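Local atomic coordinates of cryptochrome DASH, chloroplastic/mitochondrial (Arabidopsis thaliana, PDB entry 2IJG), a protein that repairs cyclobutane pyrimidine dimers in single-stranded DNA as an FAD-dependent photolyase, carries a folate cofactor and may also act as a photoreceptor. Residues R48-V53 and F141-T146; L172-T177 and F333-I338. One frame throughout, in Å; residues are numbered along the deposited sequence.

Contact 1: R48-V53 and F141-T146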
loop_
_atom_site.group_PDB
_atom_site.type_symbol
_atom_site.label_atom_id
_atom_site.label_comp_id
_atom_site.label_asym_id
_atom_site.label_seq_id
_atom_site.Cartn_x
_atom_site.Cartn_y
_atom_site.Cartn_z
ATOM N N ARG A 48 3.039 4.669 12.694
ATOM C CA ARG A 48 2.372 5.226 11.503
ATOM C C ARG A 48 2.862 4.726 10.118
ATOM O O ARG A 48 3.739 5.331 9.515
ATOM C CB ARG A 48 2.468 6.772 11.537
ATOM C CG ARG A 48 3.842 7.340 11.162
ATOM C CD ARG A 48 4.032 8.832 11.452
ATOM N NE ARG A 48 3.074 9.698 10.772
ATOM C CZ ARG A 48 3.407 10.747 10.023
ATOM N NH1 ARG A 48 4.682 11.064 9.834
ATOM N NH2 ARG A 48 2.460 11.506 9.490
ATOM N N ASN A 49 2.295 3.636 9.611
ATOM C CA ASN A 49 2.653 3.088 8.281
ATOM C C ASN A 49 4.058 2.566 7.958
ATOM O O ASN A 49 4.475 2.550 6.793
ATOM C CB ASN A 49 2.242 4.072 7.180
ATOM C CG ASN A 49 0.743 4.107 6.973
ATOM O OD1 ASN A 49 0.124 3.084 6.679
ATOM N ND2 ASN A 49 0.148 5.279 7.135
ATOM N N ASP A 50 4.778 2.121 8.979
ATOM C CA ASP A 50 6.114 1.556 8.803
ATOM C C ASP A 50 6.153 0.456 9.856
ATOM O O ASP A 50 7.105 0.333 10.630
ATOM C CB ASP A 50 7.192 2.624 9.055
ATOM C CG ASP A 50 7.058 3.293 10.414
ATOM O OD1 ASP A 50 5.989 3.151 11.045
ATOM O OD2 ASP A 50 8.016 3.971 10.845
ATOM N N LEU A 51 5.080 -0.334 9.849
ATOM C CA LEU A 51 4.845 -1.423 10.794
ATOM C C LEU A 51 5.730 -2.636 10.569
ATOM O O LEU A 51 5.265 -3.702 10.158
ATOM C CB LEU A 51 3.370 -1.824 10.727
ATOM C CG LEU A 51 2.421 -0.616 10.675
ATOM C CD1 LEU A 51 0.970 -1.088 10.682
ATOM C CD2 LEU A 51 2.692 0.301 11.859
ATOM N N ARG A 52 7.009 -2.473 10.875
ATOM C CA ARG A 52 7.970 -3.538 10.687
ATOM C C ARG A 52 9.230 -3.253 11.495
ATOM O O ARG A 52 9.476 -2.116 11.901
ATOM C CB ARG A 52 8.283 -3.665 9.188
ATOM C CG ARG A 52 9.760 -3.704 8.793
ATOM C CD ARG A 52 10.316 -2.328 8.426
ATOM N NE ARG A 52 9.472 -1.627 7.463
ATOM C CZ ARG A 52 9.821 -0.530 6.790
ATOM N NH1 ARG A 52 11.020 0.016 6.946
ATOM N NH2 ARG A 52 8.943 0.048 5.985
ATOM N N VAL A 53 10.017 -4.295 11.733
ATOM C CA VAL A 53 11.256 -4.151 12.481
ATOM C C VAL A 53 12.480 -4.149 11.571
ATOM O O VAL A 53 13.422 -3.392 11.802
ATOM C CB VAL A 53 11.421 -5.284 13.519
ATOM C CG1 VAL A 53 12.782 -5.185 14.187
ATOM C CG2 VAL A 53 10.311 -5.198 14.562
ATOM N N PHE A 141 10.933 9.597 17.446
ATOM C CA PHE A 141 11.320 9.198 16.096
ATOM C C PHE A 141 10.117 8.677 15.319
ATOM O O PHE A 141 9.177 8.137 15.901
ATOM C CB PHE A 141 12.396 8.105 16.126
ATOM C CG PHE A 141 13.774 8.616 16.427
ATOM C CD1 PHE A 141 14.202 8.783 17.739
ATOM C CD2 PHE A 141 14.643 8.944 15.390
ATOM C CE1 PHE A 141 15.475 9.268 18.015
ATOM C CE2 PHE A 141 15.922 9.433 15.655
ATOM C CZ PHE A 141 16.336 9.594 16.972
ATOM N N ALA A 142 10.166 8.835 13.999
ATOM C CA ALA A 142 9.093 8.386 13.113
ATOM C C ALA A 142 9.519 8.675 11.683
ATOM O O ALA A 142 10.454 9.443 11.459
ATOM C CB ALA A 142 7.796 9.131 13.427
ATOM N N HIS A 143 8.841 8.060 10.719
ATOM C CA HIS A 143 9.170 8.297 9.320
ATOM C C HIS A 143 8.451 9.532 8.793
ATOM O O HIS A 143 7.342 9.858 9.221
ATOM C CB HIS A 143 8.804 7.087 8.453
ATOM C CG HIS A 143 9.836 6.002 8.454
ATOM N ND1 HIS A 143 9.734 4.876 9.241
ATOM C CD2 HIS A 143 10.995 5.876 7.765
ATOM C CE1 HIS A 143 10.784 4.100 9.035
ATOM N NE2 HIS A 143 11.564 4.684 8.143
ATOM N N LYS A 144 9.105 10.218 7.865
ATOM C CA LYS A 144 8.561 11.415 7.241
ATOM C C LYS A 144 7.527 11.008 6.191
ATOM O O LYS A 144 7.762 10.087 5.409
ATOM C CB LYS A 144 9.687 12.197 6.559
ATOM C CG LYS A 144 9.247 13.472 5.848
ATOM C CD LYS A 144 9.106 14.631 6.821
ATOM C CE LYS A 144 8.577 15.880 6.131
ATOM N NZ LYS A 144 7.181 15.672 5.655
ATOM N N GLU A 145 6.383 11.686 6.185
ATOM C CA GLU A 145 5.335 11.410 5.208
ATOM C C GLU A 145 5.345 12.547 4.185
ATOM O O GLU A 145 6.052 13.538 4.375
ATOM C CB GLU A 145 3.979 11.314 5.899
ATOM C CG GLU A 145 3.795 10.027 6.683
ATOM C CD GLU A 145 3.668 8.828 5.771
ATOM O OE1 GLU A 145 3.581 7.689 6.283
ATOM O OE2 GLU A 145 3.650 9.031 4.537
ATOM N N THR A 146 4.568 12.422 3.113
ATOM C CA THR A 146 4.570 13.457 2.078
ATOM C C THR A 146 3.269 14.195 1.772
ATOM O O THR A 146 3.303 15.363 1.395
ATOM C CB THR A 146 5.100 12.892 0.751
ATOM O OG1 THR A 146 4.314 11.759 0.367
ATOM C CG2 THR A 146 6.557 12.474 0.895
HETATM O O HOH W 1 5.226 5.922 7.707
#
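Glu145 lays its CG over one face of the Arg48 guanidinium, 3.4 Å from CZ and displaced toward the rim, while the carbonyl oxygen of His143 sits near the guanidinium plane at its edge. That edge contact is a weak hydrogen bond, Arg48 NH1 to His143 O at 3.0 Å, bent to 125°. NH1 is shared between this weak bond and a salt bridge to Glu154 of helix 148-163. The His143 ring is met at its edge by Asp50: ND1 donates to OD2 over a short 2.5 Å, with the oxygen in the ring plane. The carboxylate itself stands nearly upright to the ring, at 83°, and offers the anti side of OD2.

These pairs tie the loop after strand 42-46 to the end of its parallel neighbour, strand 137-143, and the turn that follows it, in the five-stranded sheet of the photolyase alpha/beta domain.

Glu145 bends at chi2 (-70°), which carries its carboxylate back alongside the loop. There a water donates to Glu145 OE1, at 2.8 Å; its approach to Arg48 O is improbably close and doubtful as a bond. Asn49 CB lies 4.0 Å from the same OE1. The other oxygen, OE2, forms a salt bridge with Arg334 of helix 318-340.

Contact 2: L172-T177 and F333-I338. With FAD (flavin-adenine dinucleotide), chain B.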
loop_
_atom_site.group_PDB
_atom_site.type_symbol
_atom_site.label_atom_id
_atom_site.label_comp_id
_atom_site.label_asym_id
_atom_site.label_seq_id
_atom_site.Cartn_x
_atom_site.Cartn_y
_atom_site.Cartn_z
ATOM N N LEU A 172 12.064 13.272 12.247
ATOM C CA LEU A 172 11.449 12.583 11.118
ATOM C C LEU A 172 12.508 12.059 10.163
ATOM O O LEU A 172 13.274 12.824 9.580
ATOM C CB LEU A 172 10.488 13.524 10.389
ATOM C CG LEU A 172 9.365 14.073 11.278
ATOM C CD1 LEU A 172 8.561 15.120 10.521
ATOM C CD2 LEU A 172 8.470 12.927 11.736
ATOM N N ILE A 173 12.541 10.743 10.010
ATOM C CA ILE A 173 13.509 10.091 9.146
ATOM C C ILE A 173 12.892 9.672 7.821
ATOM O O ILE A 173 11.842 9.028 7.778
ATOM C CB ILE A 173 14.125 8.850 9.856
ATOM C CG1 ILE A 173 15.242 9.288 10.815
ATOM C CG2 ILE A 173 14.722 7.896 8.836
ATOM C CD1 ILE A 173 14.886 10.427 11.749
ATOM N N TRP A 174 13.545 10.044 6.730
ATOM C CA TRP A 174 13.029 9.674 5.430
ATOM C C TRP A 174 13.373 8.214 5.209
ATOM O O TRP A 174 14.456 7.762 5.576
ATOM C CB TRP A 174 13.648 10.524 4.330
ATOM C CG TRP A 174 12.651 10.843 3.271
ATOM C CD1 TRP A 174 11.693 11.823 3.307
ATOM C CD2 TRP A 174 12.444 10.125 2.062
ATOM N NE1 TRP A 174 10.899 11.753 2.189
ATOM C CE2 TRP A 174 11.338 10.718 1.407
ATOM C CE3 TRP A 174 13.082 9.036 1.466
ATOM C CZ2 TRP A 174 10.859 10.256 0.190
ATOM C CZ3 TRP A 174 12.610 8.579 0.262
ATOM C CH2 TRP A 174 11.505 9.188 -0.369
ATOM N N GLY A 175 12.449 7.468 4.622
ATOM C CA GLY A 175 12.719 6.068 4.386
ATOM C C GLY A 175 11.464 5.286 4.081
ATOM O O GLY A 175 10.816 4.755 4.983
ATOM N N SER A 176 11.117 5.222 2.805
ATOM C CA SER A 176 9.939 4.494 2.370
ATOM C C SER A 176 10.098 4.144 0.899
ATOM O O SER A 176 9.307 3.386 0.351
ATOM C CB SER A 176 8.680 5.345 2.573
ATOM O OG SER A 176 8.780 6.586 1.886
ATOM N N THR A 177 11.143 4.683 0.275
ATOM C CA THR A 177 11.402 4.445 -1.143
ATOM C C THR A 177 12.659 3.624 -1.411
ATOM O O THR A 177 13.526 3.506 -0.549
ATOM C CB THR A 177 11.560 5.772 -1.892
ATOM O OG1 THR A 177 12.640 6.509 -1.313
ATOM C CG2 THR A 177 10.282 6.594 -1.808
ATOM N N PHE A 333 5.899 7.972 -7.712
ATOM C CA PHE A 333 4.695 8.625 -7.214
ATOM C C PHE A 333 4.898 9.263 -5.842
ATOM O O PHE A 333 4.281 10.275 -5.529
ATOM C CB PHE A 333 3.520 7.640 -7.213
ATOM C CG PHE A 333 2.928 7.428 -8.582
ATOM C CD1 PHE A 333 2.443 8.510 -9.315
ATOM C CD2 PHE A 333 2.890 6.164 -9.155
ATOM C CE1 PHE A 333 1.934 8.335 -10.598
ATOM C CE2 PHE A 333 2.381 5.977 -10.441
ATOM C CZ PHE A 333 1.904 7.063 -11.163
ATOM N N ARG A 334 5.769 8.681 -5.028
ATOM C CA ARG A 334 6.057 9.252 -3.716
ATOM C C ARG A 334 6.675 10.637 -3.921
ATOM O O ARG A 334 6.250 11.617 -3.317
ATOM C CB ARG A 334 7.058 8.379 -2.958
ATOM C CG ARG A 334 6.445 7.339 -2.056
ATOM C CD ARG A 334 5.948 7.962 -0.753
ATOM N NE ARG A 334 5.457 6.938 0.167
ATOM C CZ ARG A 334 4.886 7.194 1.339
ATOM N NH1 ARG A 334 4.729 8.451 1.746
ATOM N NH2 ARG A 334 4.472 6.193 2.107
ATOM N N PHE A 335 7.690 10.707 -4.774
ATOM C CA PHE A 335 8.359 11.974 -5.035
ATOM C C PHE A 335 7.423 12.940 -5.743
ATOM O O PHE A 335 7.461 14.149 -5.509
ATOM C CB PHE A 335 9.625 11.747 -5.873
ATOM C CG PHE A 335 10.660 10.907 -5.180
ATOM C CD1 PHE A 335 11.129 11.262 -3.920
ATOM C CD2 PHE A 335 11.155 9.752 -5.778
ATOM C CE1 PHE A 335 12.073 10.484 -3.262
ATOM C CE2 PHE A 335 12.101 8.961 -5.128
ATOM C CZ PHE A 335 12.563 9.330 -3.863
ATOM N N LEU A 336 6.571 12.392 -6.599
ATOM C CA LEU A 336 5.621 13.192 -7.354
ATOM C C LEU A 336 4.632 13.861 -6.395
ATOM O O LEU A 336 4.205 14.997 -6.619
ATOM C CB LEU A 336 4.895 12.288 -8.360
ATOM C CG LEU A 336 3.976 12.873 -9.439
ATOM C CD1 LEU A 336 2.668 13.319 -8.800
ATOM C CD2 LEU A 336 4.675 14.025 -10.164
ATOM N N SER A 337 4.287 13.169 -5.313
ATOM C CA SER A 337 3.351 13.733 -4.346
ATOM C C SER A 337 3.938 14.983 -3.691
ATOM O O SER A 337 3.201 15.866 -3.259
ATOM C CB SER A 337 2.984 12.698 -3.278
ATOM O OG SER A 337 4.100 12.372 -2.471
ATOM N N ILE A 338 5.263 15.062 -3.622
ATOM C CA ILE A 338 5.914 16.228 -3.037
ATOM C C ILE A 338 5.914 17.381 -4.042
ATOM O O ILE A 338 5.593 18.517 -3.700
ATOM C CB ILE A 338 7.384 15.930 -2.632
ATOM C CG1 ILE A 338 7.422 14.890 -1.512
ATOM C CG2 ILE A 338 8.067 17.210 -2.159
ATOM C CD1 ILE A 338 8.820 14.433 -1.159
HETATM P PA FAD B . 3.653 -6.341 -9.089
HETATM O O1A FAD B . 3.268 -7.613 -8.463
HETATM O O2A FAD B . 3.063 -5.560 -10.188
HETATM O O5B FAD B . 4.500 -5.531 -8.031
HETATM C C5B FAD B . 5.075 -4.280 -8.300
HETATM C C4B FAD B . 5.149 -3.474 -7.019
HETATM O O4B FAD B . 5.579 -2.165 -7.463
HETATM C C3B FAD B . 3.806 -3.258 -6.285
HETATM O O3B FAD B . 3.602 -4.087 -5.158
HETATM C C2B FAD B . 3.821 -1.775 -5.949
HETATM O O2B FAD B . 4.288 -1.414 -4.672
HETATM C C1B FAD B . 4.631 -1.162 -7.074
HETATM N N9A FAD B . 3.865 -0.742 -8.273
HETATM C C8A FAD B . 3.508 -1.460 -9.387
HETATM N N7A FAD B . 2.832 -0.788 -10.283
HETATM C C5A FAD B . 2.729 0.464 -9.724
HETATM C C6A FAD B . 2.111 1.665 -10.196
HETATM N N6A FAD B . 1.485 1.711 -11.372
HETATM N N1A FAD B . 2.175 2.771 -9.403
HETATM C C2A FAD B . 2.822 2.683 -8.212
HETATM N N3A FAD B . 3.436 1.614 -7.674
HETATM C C4A FAD B . 3.344 0.509 -8.517
HETATM N N1 FAD B . -1.235 0.774 -5.647
HETATM C C2 FAD B . -1.079 1.039 -4.345
HETATM O O2 FAD B . -0.231 0.430 -3.639
HETATM N N3 FAD B . -1.935 1.964 -3.750
HETATM C C4 FAD B . -2.893 2.718 -4.442
HETATM O O4 FAD B . -3.601 3.500 -3.793
HETATM C C4X FAD B . -2.976 2.485 -5.866
HETATM N N5 FAD B . -3.904 3.175 -6.700
HETATM C C5X FAD B . -3.969 2.826 -8.079
HETATM C C6 FAD B . -4.882 3.513 -8.939
HETATM C C7 FAD B . -4.973 3.224 -10.292
HETATM C C7M FAD B . -5.985 4.022 -11.122
HETATM C C8 FAD B . -4.135 2.227 -10.869
HETATM C C8M FAD B . -4.160 1.874 -12.344
HETATM C C9 FAD B . -3.218 1.513 -10.016
HETATM C C9A FAD B . -3.127 1.780 -8.643
HETATM N N10 FAD B . -2.230 1.119 -7.719
HETATM C C10 FAD B . -2.158 1.484 -6.397
HETATM C "C1'" FAD B . -1.387 -0.022 -7.892
HETATM C "C2'" FAD B . -0.819 -0.897 -8.951
HETATM O "O2'" FAD B . -1.866 -1.271 -9.851
HETATM C "C3'" FAD B . -0.390 -1.851 -7.841
HETATM O "O3'" FAD B . 0.665 -1.186 -7.121
HETATM C "C4'" FAD B . 0.180 -3.245 -8.104
HETATM O "O4'" FAD B . -0.847 -3.944 -8.828
HETATM C "C5'" FAD B . 0.347 -3.755 -6.672
HETATM O "O5'" FAD B . 0.852 -5.075 -6.375
HETATM P P FAD B . 1.144 -6.218 -7.374
HETATM O O1P FAD B . 1.585 -7.300 -6.549
HETATM O O2P FAD B . -0.062 -6.445 -8.195
HETATM O O3P FAD B . 2.349 -5.697 -8.355
#
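Trp174 and Phe335 meet through CH2 of the indole and CE1 of the phenyl ring, 3.2 Å apart. Their planes are almost parallel, 9° apart, but the six-membered rings have slid past one another, with centroids 5.4 Å apart and little overlap. Trp174 takes an unusual chi1 of -143°, and this swings the indole across from the end of strand 169-173 to the helix, where Phe335 leans out to meet it.

Thr177 splits its branches between two residues of the helix. CG2 packs against the aliphatic start of Arg334, 3.9 Å from CB and equally close to CG, whereas OG1 is turned to the Phe335 side, 3.8 Å from CZ, and hydrogen-bonds to the carbonyl oxygen of Tyr179. Arg334 turns at chi2 (-78°) and then runs extended, so that its guanidinium passes Ser176. The Ser176 hydroxyl stands over one face of that group, toward its rim, with OG 3.8 Å from NE and no hydrogen bond between them. The charge is answered by Glu145 through NH1; a long, weak ion pair joins NH2 to Asp425.

Phe333 points elsewhere, its CE2 edge 3.4 Å from N1A of the FAD adenine. Helix 318-340 thus packs one flank against the alpha/beta domain and presents another to the cofactor, the two-domain architecture of class-1 photolyases and DASH cryptochromes.

In the fold
Both segments of contact 1 come earlier in the chain than those of contact 2, and the centres of the two contacts lie 11 Å apart on the same side of the molecule's centre. They meet in the parallel sheet, where strands 137-143 and 169-173 run side by side and Ala142 O takes a probable hydrogen bond from Ile173 N at 2.9 Å. A second probable bond links Thr146 OG1 to Ser337 OG on helix 318-340. Contact 1 stays within the alpha/beta domain, whereas contact 2 crosses to the FAD-binding domain. Successive strand ends of one sheet therefore lead to the same helix, whose Phe333 touches the flavin cofactor's adenine, placing this edge of the sheet at the domain interface.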